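Local coordinates for post-proline cleaving enzyme (Rickettsia typhi, PDB 4HVT), which probably hydrolyses short peptides on the carboxyl side of proline, as a serine peptidase of the prolyl oligopeptidase family, at residues A[235-238]-A[239-242]; A[601-604]-A[605-609]; A[618-621]-A[622-626]; A[652-655]-A[656-660]. All coordinates share one frame; numbering follows the deposited sequence.

Interaction 1 (A[235-238]-A[239-242])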
loop_
_atom_site.group_PDB
_atom_site.type_symbol
_atom_site.label_atom_id
_atom_site.label_comp_id
_atom_site.label_asym_id
_atom_site.label_seq_id
_atom_site.Cartn_x
_atom_site.Cartn_y
_atom_site.Cartn_z
ATOM N N GLU A 235 16.112 -9.054 -19.589
ATOM C CA GLU A 235 16.889 -8.295 -18.611
ATOM C C GLU A 235 16.730 -6.820 -18.872
ATOM O O GLU A 235 16.677 -6.386 -20.041
ATOM C CB GLU A 235 18.364 -8.683 -18.629
ATOM C CG GLU A 235 19.195 -7.964 -17.590
ATOM C CD GLU A 235 20.702 -8.214 -17.761
ATOM O OE1 GLU A 235 21.092 -9.370 -17.986
ATOM O OE2 GLU A 235 21.478 -7.245 -17.663
ATOM N N VAL A 236 16.551 -6.025 -17.817
ATOM C CA VAL A 236 16.528 -4.569 -18.008
ATOM C C VAL A 236 17.854 -3.917 -17.599
ATOM O O VAL A 236 18.609 -4.439 -16.758
ATOM C CB VAL A 236 15.372 -3.896 -17.209
ATOM C CG1 VAL A 236 14.001 -4.358 -17.681
ATOM C CG2 VAL A 236 15.537 -4.121 -15.732
ATOM N N PRO A 237 18.138 -2.712 -18.155
ATOM C CA PRO A 237 19.313 -1.981 -17.687
ATOM C C PRO A 237 19.277 -1.656 -16.193
ATOM O O PRO A 237 18.210 -1.521 -15.580
ATOM C CB PRO A 237 19.261 -0.666 -18.518
ATOM C CG PRO A 237 18.451 -1.000 -19.726
ATOM C CD PRO A 237 17.407 -1.957 -19.172
ATOM N N LYS A 238 20.472 -1.465 -15.623
ATOM C CA LYS A 238 20.631 -1.109 -14.238
ATOM C C LYS A 238 19.876 0.149 -13.851
ATOM O O LYS A 238 19.454 0.288 -12.697
ATOM C CB LYS A 238 22.155 -0.854 -13.929
ATOM C CG LYS A 238 22.608 -1.735 -12.802
ATOM C CD LYS A 238 22.623 -3.179 -13.312
ATOM C CE LYS A 238 23.868 -3.928 -12.883
ATOM N NZ LYS A 238 23.602 -4.743 -11.663
ATOM N N GLU A 239 19.714 1.082 -14.794
ATOM C CA GLU A 239 19.110 2.378 -14.494
ATOM C C GLU A 239 17.591 2.250 -14.445
ATOM O O GLU A 239 16.948 3.133 -13.949
ATOM C CB GLU A 239 19.482 3.428 -15.574
ATOM C CG GLU A 239 20.992 3.746 -15.673
ATOM C CD GLU A 239 21.879 2.697 -16.366
ATOM O OE1 GLU A 239 21.396 1.728 -17.050
ATOM O OE2 GLU A 239 23.116 2.866 -16.152
ATOM N N TYR A 240 17.030 1.158 -14.986
ATOM C CA TYR A 240 15.566 0.932 -14.836
ATOM C C TYR A 240 15.252 0.595 -13.368
ATOM O O TYR A 240 16.138 0.294 -12.591
ATOM C CB TYR A 240 15.055 -0.189 -15.753
ATOM C CG TYR A 240 14.841 0.148 -17.194
ATOM C CD1 TYR A 240 15.631 1.061 -17.854
ATOM C CD2 TYR A 240 13.798 -0.429 -17.903
ATOM C CE1 TYR A 240 15.461 1.341 -19.189
ATOM C CE2 TYR A 240 13.576 -0.109 -19.212
ATOM C CZ TYR A 240 14.421 0.779 -19.866
ATOM O OH TYR A 240 14.193 1.067 -21.199
ATOM N N ILE A 241 13.985 0.678 -12.988
ATOM C CA ILE A 241 13.596 0.419 -11.594
ATOM C C ILE A 241 13.417 -1.077 -11.369
ATOM O O ILE A 241 14.038 -1.656 -10.451
ATOM C CB ILE A 241 12.313 1.161 -11.208
ATOM C CG1 ILE A 241 12.417 2.655 -11.609
ATOM C CG2 ILE A 241 12.056 1.047 -9.709
ATOM C CD1 ILE A 241 13.713 3.362 -11.218
ATOM N N TYR A 242 12.519 -1.701 -12.163
ATOM C CA TYR A 242 12.246 -3.130 -11.949
ATOM C C TYR A 242 11.667 -3.727 -13.231
ATOM O O TYR A 242 11.320 -2.979 -14.147
ATOM C CB TYR A 242 11.320 -3.408 -10.761
ATOM C CG TYR A 242 9.945 -2.880 -10.962
ATOM C CD1 TYR A 242 9.023 -3.563 -11.768
ATOM C CD2 TYR A 242 9.552 -1.671 -10.391
ATOM C CE1 TYR A 242 7.752 -3.069 -12.015
ATOM C CE2 TYR A 242 8.263 -1.151 -10.653
ATOM C CZ TYR A 242 7.377 -1.869 -11.437
ATOM O OH TYR A 242 6.135 -1.346 -11.775
#
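Pro-237 lays its ring over one face of Tyr-240: CD stands above the middle of the aromatic ring, 3.8 Å from its centroid and 12° off the normal, a CH-pi contact. CG of the proline sits a little farther along, 3.8 Å from CE1. Val-236 comes obliquely from the same side of the ring, its CB lying 3.9 Å from Tyr-240 CD2. The phenol is brought back over the proline because CG of Tyr-240 stands anti to its own carbonyl carbon (chi1 -78°). The chain here makes a type I beta turn from Pro-237 to Tyr-240, closed by Tyr-240 N donating to Pro-237 O at 3.0 Å. In the N-terminal beta-propeller, this turn lies in the connection from strand 231-235, the outermost strand of one blade, to strand 242-247, with which the next blade begins. On the outside of the turn, Glu-239 folds its carboxylate back until OE1 is 3.5 Å from Pro-237 CB. Farther out, the tyrosine hydroxyl is held by Asp-270 and the ammonium of Lys-238 by the carbonyls of Asn-207 and Ile-209. Just after the turn the strand opens with a classic beta bulge, Ile-241 and Tyr-242 sharing Asn-263 as their partner.

Interaction 2 (A[601-604]-A[605-609]). With EDO (1,2-ethanediol), chain E.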
loop_
_atom_site.group_PDB
_atom_site.type_symbol
_atom_site.label_atom_id
_atom_site.label_comp_id
_atom_site.label_asym_id
_atom_site.label_seq_id
_atom_site.Cartn_x
_atom_site.Cartn_y
_atom_site.Cartn_z
ATOM N N PHE A 601 20.364 4.906 -0.207
ATOM C CA PHE A 601 19.812 4.025 0.821
ATOM C C PHE A 601 18.600 3.274 0.285
ATOM O O PHE A 601 17.709 3.884 -0.345
ATOM C CB PHE A 601 19.402 4.822 2.062
ATOM C CG PHE A 601 20.586 5.429 2.776
ATOM C CD1 PHE A 601 21.359 4.655 3.631
ATOM C CD2 PHE A 601 20.937 6.738 2.567
ATOM C CE1 PHE A 601 22.462 5.204 4.266
ATOM C CE2 PHE A 601 22.080 7.289 3.148
ATOM C CZ PHE A 601 22.824 6.529 4.032
ATOM N N GLY A 602 18.546 1.957 0.532
ATOM C CA GLY A 602 17.363 1.175 0.135
ATOM C C GLY A 602 17.065 1.291 -1.359
ATOM O O GLY A 602 18.021 1.309 -2.160
ATOM N N ALA A 603 15.777 1.451 -1.698
ATOM C CA ALA A 603 15.304 1.595 -3.082
ATOM C C ALA A 603 15.290 3.069 -3.537
ATOM O O ALA A 603 14.600 3.412 -4.489
ATOM C CB ALA A 603 13.905 1.000 -3.235
ATOM N N GLY A 604 16.104 3.922 -2.923
ATOM C CA GLY A 604 16.075 5.374 -3.221
ATOM C C GLY A 604 16.159 5.822 -4.653
ATOM O O GLY A 604 15.535 6.808 -5.032
ATOM N N HIS A 605 16.950 5.122 -5.476
ATOM C CA HIS A 605 16.992 5.440 -6.887
ATOM C C HIS A 605 15.601 5.393 -7.525
ATOM O O HIS A 605 15.352 6.072 -8.532
ATOM C CB HIS A 605 17.951 4.471 -7.585
ATOM C CG HIS A 605 19.364 4.897 -7.475
ATOM N ND1 HIS A 605 20.134 4.712 -6.346
ATOM C CD2 HIS A 605 20.141 5.570 -8.354
ATOM C CE1 HIS A 605 21.337 5.228 -6.548
ATOM N NE2 HIS A 605 21.361 5.771 -7.745
ATOM N N SER A 606 14.682 4.636 -6.951
ATOM C CA SER A 606 13.372 4.522 -7.612
ATOM C C SER A 606 12.533 5.805 -7.613
ATOM O O SER A 606 11.635 5.958 -8.403
ATOM C CB SER A 606 12.667 3.296 -7.116
ATOM O OG SER A 606 12.295 3.458 -5.861
ATOM N N TRP A 607 12.846 6.748 -6.742
ATOM C CA TRP A 607 12.023 7.933 -6.548
ATOM C C TRP A 607 12.610 9.253 -7.021
ATOM O O TRP A 607 12.084 10.307 -6.668
ATOM C CB TRP A 607 11.635 8.043 -5.082
ATOM C CG TRP A 607 11.088 6.742 -4.525
ATOM C CD1 TRP A 607 10.034 6.001 -5.035
ATOM C CD2 TRP A 607 11.576 6.016 -3.370
ATOM N NE1 TRP A 607 9.846 4.891 -4.264
ATOM C CE2 TRP A 607 10.800 4.842 -3.284
ATOM C CE3 TRP A 607 12.616 6.232 -2.432
ATOM C CZ2 TRP A 607 10.985 3.897 -2.296
ATOM C CZ3 TRP A 607 12.847 5.267 -1.442
ATOM C CH2 TRP A 607 11.981 4.090 -1.380
ATOM N N VAL A 608 13.615 9.203 -7.874
ATOM C CA VAL A 608 14.173 10.409 -8.394
ATOM C C VAL A 608 13.126 11.270 -9.112
ATOM O O VAL A 608 13.185 12.487 -9.092
ATOM C CB VAL A 608 15.374 10.090 -9.312
ATOM C CG1 VAL A 608 15.803 11.366 -9.994
ATOM C CG2 VAL A 608 16.514 9.508 -8.473
ATOM N N THR A 609 12.167 10.645 -9.812
ATOM C CA THR A 609 11.138 11.411 -10.510
ATOM C C THR A 609 10.077 11.944 -9.577
ATOM O O THR A 609 9.288 12.809 -9.990
ATOM C CB THR A 609 10.490 10.569 -11.651
ATOM O OG1 THR A 609 9.966 9.354 -11.094
ATOM C CG2 THR A 609 11.484 10.282 -12.732
HETATM C C1 EDO E . 20.106 -1.532 0.952
HETATM O O1 EDO E . 18.947 -1.618 1.791
HETATM C C2 EDO E . 21.141 -0.558 1.459
HETATM O O2 EDO E . 20.928 0.796 1.049
HETATM O O HOH W 1 18.456 2.688 -4.730
#
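The indole of Trp-607 lies against the backbone of Ala-603 and Gly-604, with the carbonyl of Ala-603 and the hydroxyl of Ser-606 over one face, both offset toward the rim. Trp-607 CZ3 comes to 3.9 Å from Ala-603 C, and CH2 of the same indole lies 4.1 Å from Ala-603 CB. Farther round, the rings of Phe-488 and Phe-266 meet the indole at steep angles. By analogy with prolyl oligopeptidases, Trp-607 is probably the indole that lines the proline-binding S1 pocket, near the likely triad. His-605 carries a water at the edge of its imidazole, in the ring plane, 3.1 Å from ND1. This water accepts from His-605 N and donates to Gly-602 O, bridging the type II' turn and the first residue of 605-609.

The backbone explains how these groups are gathered. A type II' beta turn runs from Phe-601 to Gly-604, with Gly-602 at positive phi, and leads directly into a short 3-10 turn; Trp-607 then takes the N-cap position of helix 608-611. Trp-607 N donates to Gly-604 O at 3.2 Å in a nearly straight bond (170°). Within the turn, Gly-602 N donates to O2 of an ethanediol, probably from the crystallisation liquor, at 2.7 Å.

Ala-603 O is gripped twice, by Ser-606 N at 2.8 Å and by Ser-606 OG at 2.7 Å. The hydroxyl gets there by standing between its own backbone N and carbonyl carbon (chi1 70°). Amide and hydroxyl of one residue thus converge beside the indole, which would fix the serine's rotation and gives a buried carbonyl two donors.

Interaction 3 (A[618-621]-A[622-626])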
loop_
_atom_site.group_PDB
_atom_site.type_symbol
_atom_site.label_atom_id
_atom_site.label_comp_id
_atom_site.label_asym_id
_atom_site.label_seq_id
_atom_site.Cartn_x
_atom_site.Cartn_y
_atom_site.Cartn_z
ATOM N N ASN A 618 19.801 22.490 -9.597
ATOM C CA ASN A 618 18.505 23.166 -9.410
ATOM C C ASN A 618 17.578 22.365 -8.550
ATOM O O ASN A 618 16.887 22.956 -7.723
ATOM C CB ASN A 618 17.844 23.519 -10.730
ATOM C CG ASN A 618 16.744 24.545 -10.557
ATOM O OD1 ASN A 618 17.029 25.730 -10.333
ATOM N ND2 ASN A 618 15.490 24.104 -10.714
ATOM N N ASP A 619 17.557 21.047 -8.677
ATOM C CA ASP A 619 16.702 20.203 -7.859
ATOM C C ASP A 619 17.178 20.288 -6.418
ATOM O O ASP A 619 16.373 20.405 -5.487
ATOM C CB ASP A 619 16.754 18.717 -8.274
ATOM C CG ASP A 619 16.050 18.413 -9.610
ATOM O OD1 ASP A 619 15.480 19.344 -10.239
ATOM O OD2 ASP A 619 16.070 17.228 -10.071
ATOM N N LEU A 620 18.501 20.219 -6.227
ATOM C CA LEU A 620 19.049 20.283 -4.879
ATOM C C LEU A 620 18.692 21.605 -4.172
ATOM O O LEU A 620 18.478 21.607 -2.986
ATOM C CB LEU A 620 20.559 20.099 -4.921
ATOM C CG LEU A 620 21.317 20.169 -3.616
ATOM C CD1 LEU A 620 20.953 19.044 -2.685
ATOM C CD2 LEU A 620 22.831 20.211 -3.875
ATOM N N LEU A 621 18.720 22.727 -4.910
ATOM C CA LEU A 621 18.378 23.996 -4.330
ATOM C C LEU A 621 16.974 24.013 -3.764
ATOM O O LEU A 621 16.762 24.551 -2.668
ATOM C CB LEU A 621 18.543 25.142 -5.349
ATOM C CG LEU A 621 19.926 25.634 -5.596
ATOM C CD1 LEU A 621 19.943 26.585 -6.782
ATOM C CD2 LEU A 621 20.472 26.332 -4.352
ATOM N N HIS A 622 16.022 23.405 -4.479
ATOM C CA HIS A 622 14.630 23.316 -4.015
ATOM C C HIS A 622 14.528 22.336 -2.883
ATOM O O HIS A 622 13.837 22.574 -1.905
ATOM C CB HIS A 622 13.693 22.944 -5.176
ATOM C CG HIS A 622 13.504 24.045 -6.161
ATOM N ND1 HIS A 622 12.551 25.035 -6.000
ATOM C CD2 HIS A 622 14.208 24.370 -7.271
ATOM C CE1 HIS A 622 12.672 25.914 -6.982
ATOM N NE2 HIS A 622 13.647 25.512 -7.782
ATOM N N ILE A 623 15.209 21.205 -2.986
ATOM C CA ILE A 623 15.095 20.189 -1.957
ATOM C C ILE A 623 15.625 20.741 -0.624
ATOM O O ILE A 623 15.060 20.562 0.423
ATOM C CB ILE A 623 15.858 18.905 -2.372
ATOM C CG1 ILE A 623 15.098 18.112 -3.419
ATOM C CG2 ILE A 623 16.181 18.052 -1.154
ATOM C CD1 ILE A 623 15.955 17.006 -3.989
ATOM N N LYS A 624 16.770 21.431 -0.654
ATOM C CA LYS A 624 17.326 21.998 0.562
ATOM C C LYS A 624 16.429 23.017 1.233
ATOM O O LYS A 624 16.606 23.222 2.390
ATOM C CB LYS A 624 18.705 22.660 0.279
ATOM C CG LYS A 624 19.792 21.620 0.034
ATOM C CD LYS A 624 21.081 22.196 -0.562
ATOM C CE LYS A 624 21.793 23.108 0.377
ATOM N NZ LYS A 624 23.080 23.573 -0.222
ATOM N N LYS A 625 15.510 23.674 0.535
ATOM C CA LYS A 625 14.615 24.608 1.193
ATOM C C LYS A 625 13.685 23.922 2.217
ATOM O O LYS A 625 13.234 24.571 3.197
ATOM C CB LYS A 625 13.770 25.402 0.212
ATOM C CG LYS A 625 14.542 26.363 -0.661
ATOM C CD LYS A 625 13.604 26.980 -1.681
ATOM C CE LYS A 625 14.362 27.558 -2.875
ATOM N NZ LYS A 625 13.355 27.979 -3.903
ATOM N N TYR A 626 13.385 22.644 1.994
ATOM C CA TYR A 626 12.476 21.934 2.871
ATOM C C TYR A 626 13.077 20.788 3.615
ATOM O O TYR A 626 12.488 20.375 4.653
ATOM C CB TYR A 626 11.200 21.474 2.164
ATOM C CG TYR A 626 11.370 20.345 1.164
ATOM C CD1 TYR A 626 11.544 19.049 1.594
ATOM C CD2 TYR A 626 11.306 20.585 -0.209
ATOM C CE1 TYR A 626 11.675 18.000 0.693
ATOM C CE2 TYR A 626 11.448 19.535 -1.118
ATOM C CZ TYR A 626 11.584 18.245 -0.665
ATOM O OH TYR A 626 11.712 17.237 -1.621
#
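His-622 turns the edge of its imidazole toward Asn-618 one helical turn back, CD2 lying 3.1 Å from Asn-618 O and near the ring plane. The amide of Asn-618 passes obliquely by, ND2 3.7 Å from His-622 CD2, its plane turned 66° from that of the ring. Both residues sit on helix 617-626 of the hydrolase domain.

The close-packed side of this helix is where Ile-623 and Tyr-626 look inward. Ile-623 has CG1 beside Asp-619 O, and its side chain also touches Met-595; Tyr-626 meets Phe-539 edge-to-face and leans on helix 567-578. Here the main chain is well bonded, Ile-623 N reaching Asp-619 O at 2.9 Å. The carboxylate of Asp-619 is also occupied, OD2 accepting from the amide of Asp-613.

Toward solvent the packing is made of long aliphatic chains. Lys-624 runs its methylenes past Leu-620, CD 3.7 Å from CG, and then bends at chi3 (67°). Lys-625 stays extended and only grazes Leu-621 O with CG at 3.5 Å.

Lys-624 N donates to Leu-620 O at 2.9 Å, whereas the bond from His-622 N to Asn-618 O is weak at 3.4 Å. The Asn-618 carbonyl therefore meets the histidine through both the backbone N-H of His-622 and the C-H at CD2, while the lysines contribute their aliphatic stems to this contact, and their charges lie beyond it.

Interaction 4 (A[652-655]-A[656-660])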
loop_
_atom_site.group_PDB
_atom_site.type_symbol
_atom_site.label_atom_id
_atom_site.label_comp_id
_atom_site.label_asym_id
_atom_site.label_seq_id
_atom_site.Cartn_x
_atom_site.Cartn_y
_atom_site.Cartn_z
ATOM N N VAL A 652 13.070 2.142 2.373
ATOM C CA VAL A 652 13.731 3.412 2.553
ATOM C C VAL A 652 15.063 3.305 3.310
ATOM O O VAL A 652 15.898 4.184 3.145
ATOM C CB VAL A 652 12.831 4.459 3.271
ATOM C CG1 VAL A 652 11.584 4.771 2.472
ATOM C CG2 VAL A 652 12.408 3.958 4.628
ATOM N N HIS A 653 15.242 2.263 4.129
ATOM C CA HIS A 653 16.416 2.040 4.976
ATOM C C HIS A 653 16.218 2.748 6.335
ATOM O O HIS A 653 15.723 3.844 6.392
ATOM C CB HIS A 653 17.702 2.497 4.298
ATOM C CG HIS A 653 18.965 1.995 4.949
ATOM N ND1 HIS A 653 19.461 2.479 6.137
ATOM C CD2 HIS A 653 19.880 1.098 4.513
ATOM C CE1 HIS A 653 20.584 1.860 6.443
ATOM N NE2 HIS A 653 20.876 1.036 5.447
ATOM N N PRO A 654 16.609 2.106 7.419
ATOM C CA PRO A 654 16.470 2.829 8.720
ATOM C C PRO A 654 17.320 4.074 8.959
ATOM O O PRO A 654 17.083 4.772 9.943
ATOM C CB PRO A 654 16.880 1.777 9.750
ATOM C CG PRO A 654 17.753 0.796 9.031
ATOM C CD PRO A 654 17.190 0.766 7.616
ATOM N N TRP A 655 18.308 4.339 8.087
ATOM C CA TRP A 655 19.134 5.530 8.163
ATOM C C TRP A 655 18.286 6.785 8.412
ATOM O O TRP A 655 18.588 7.594 9.244
ATOM C CB TRP A 655 19.894 5.735 6.862
ATOM C CG TRP A 655 20.452 7.129 6.671
ATOM C CD1 TRP A 655 20.023 8.077 5.812
ATOM C CD2 TRP A 655 21.543 7.715 7.385
ATOM N NE1 TRP A 655 20.763 9.208 5.907
ATOM C CE2 TRP A 655 21.730 9.022 6.855
ATOM C CE3 TRP A 655 22.397 7.255 8.381
ATOM C CZ2 TRP A 655 22.718 9.879 7.306
ATOM C CZ3 TRP A 655 23.419 8.124 8.812
ATOM C CH2 TRP A 655 23.541 9.415 8.283
ATOM N N HIS A 656 17.161 6.892 7.705
ATOM C CA HIS A 656 16.375 8.132 7.790
ATOM C C HIS A 656 15.870 8.421 9.188
ATOM O O HIS A 656 15.967 9.550 9.668
ATOM C CB HIS A 656 15.208 8.137 6.780
ATOM C CG HIS A 656 15.647 7.989 5.364
ATOM N ND1 HIS A 656 16.077 9.056 4.611
ATOM C CD2 HIS A 656 15.710 6.905 4.545
ATOM C CE1 HIS A 656 16.389 8.638 3.391
ATOM N NE2 HIS A 656 16.209 7.333 3.345
ATOM N N GLY A 657 15.342 7.401 9.833
ATOM C CA GLY A 657 14.804 7.557 11.208
ATOM C C GLY A 657 15.965 7.737 12.198
ATOM O O GLY A 657 15.918 8.594 13.099
ATOM N N ARG A 658 17.015 6.942 11.998
ATOM C CA ARG A 658 18.163 6.967 12.875
ATOM C C ARG A 658 18.816 8.337 12.867
ATOM O O ARG A 658 19.059 8.912 13.936
ATOM C CB ARG A 658 19.189 5.953 12.435
ATOM C CG ARG A 658 18.885 4.557 12.856
ATOM C CD ARG A 658 19.704 3.588 12.037
ATOM N NE ARG A 658 19.540 2.209 12.443
ATOM C CZ ARG A 658 20.258 1.199 11.949
ATOM N NH1 ARG A 658 21.239 1.407 11.065
ATOM N NH2 ARG A 658 20.016 -0.032 12.382
ATOM N N ILE A 659 19.128 8.875 11.685
ATOM C CA ILE A 659 19.753 10.238 11.626
ATOM C C ILE A 659 18.924 11.405 12.202
ATOM O O ILE A 659 19.471 12.354 12.872
ATOM C CB ILE A 659 20.316 10.556 10.196
ATOM C CG1 ILE A 659 21.232 11.771 10.233
ATOM C CG2 ILE A 659 19.246 10.813 9.104
ATOM C CD1 ILE A 659 22.482 11.549 11.032
ATOM N N PHE A 660 17.593 11.335 11.981
ATOM C CA PHE A 660 16.721 12.334 12.522
ATOM C C PHE A 660 16.793 12.275 14.069
ATOM O O PHE A 660 16.874 13.275 14.678
ATOM C CB PHE A 660 15.336 12.087 12.042
ATOM C CG PHE A 660 14.384 13.224 12.234
ATOM C CD1 PHE A 660 14.743 14.523 11.938
ATOM C CD2 PHE A 660 13.053 12.943 12.553
ATOM C CE1 PHE A 660 13.857 15.547 12.087
ATOM C CE2 PHE A 660 12.158 13.958 12.676
ATOM C CZ PHE A 660 12.565 15.274 12.414
#
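The chain enters helix 655-664 at this point, and its first turn is secured by Arg-658 N donating to Pro-654 O at 3.0 Å and Ile-659 N to Trp-655 O at 2.8 Å. Ahead of these, ND1 of His-653 accepts from Trp-655 N at 2.9 Å, in the plane of the imidazole, a capping bond.

Ile-659 runs alongside the indole of Trp-655: CB of the isoleucine stands over the indole's six-membered ring, 3.8 Å from its centroid, while CD1 reaches CH2. The indole also turns an edge to the face of His-656, their planes 64° apart. His-656 in turn presents its CD2 edge to Val-652 O at 3.1 Å. Asp-594 holds both aromatic side chains, its carboxylate taking Trp-655 NE1 and its backbone amide giving to His-656 ND1.

Arg-658, extended from CG to NE, runs alongside Pro-654, whose CG lies 3.9 Å from CZ over one face of the guanidinium. Glu-676 forms a salt bridge with NE, and the carbonyls of Leu-27, Glu-29 and Ala-30 take its terminal nitrogens. Packing on one face and acceptors around the rim fix the orientation of the group.

This is a capped helix start following strand 640-646 in an alpha/beta-hydrolase domain, close to the probable catalytic site: Val-652 N binds Asp-649, and its side chain touches His-682, both likely members of a Ser-His-Asp triad.

Following the chain from the N terminus, interaction 1 comes first, closing the short connection between strands 231-235 and 242-247 of the propeller. The other three follow in the hydrolase domain, in series: each is complete before the next begins, and none nests or crosses. Interaction 2 joins the two domains, since Ile-241 CG2 of interaction 1 packs 3.5 Å from Ser-606 CB. At its other end, Phe-601 stacks on Trp-655 of interaction 4 and meets His-653 edge-to-face, so 601-609 links a propeller turn to the start of helix 655-664. Interaction 3, on helix 617-626, touches none of the others; its nearest atoms are about 6 Å from interaction 2.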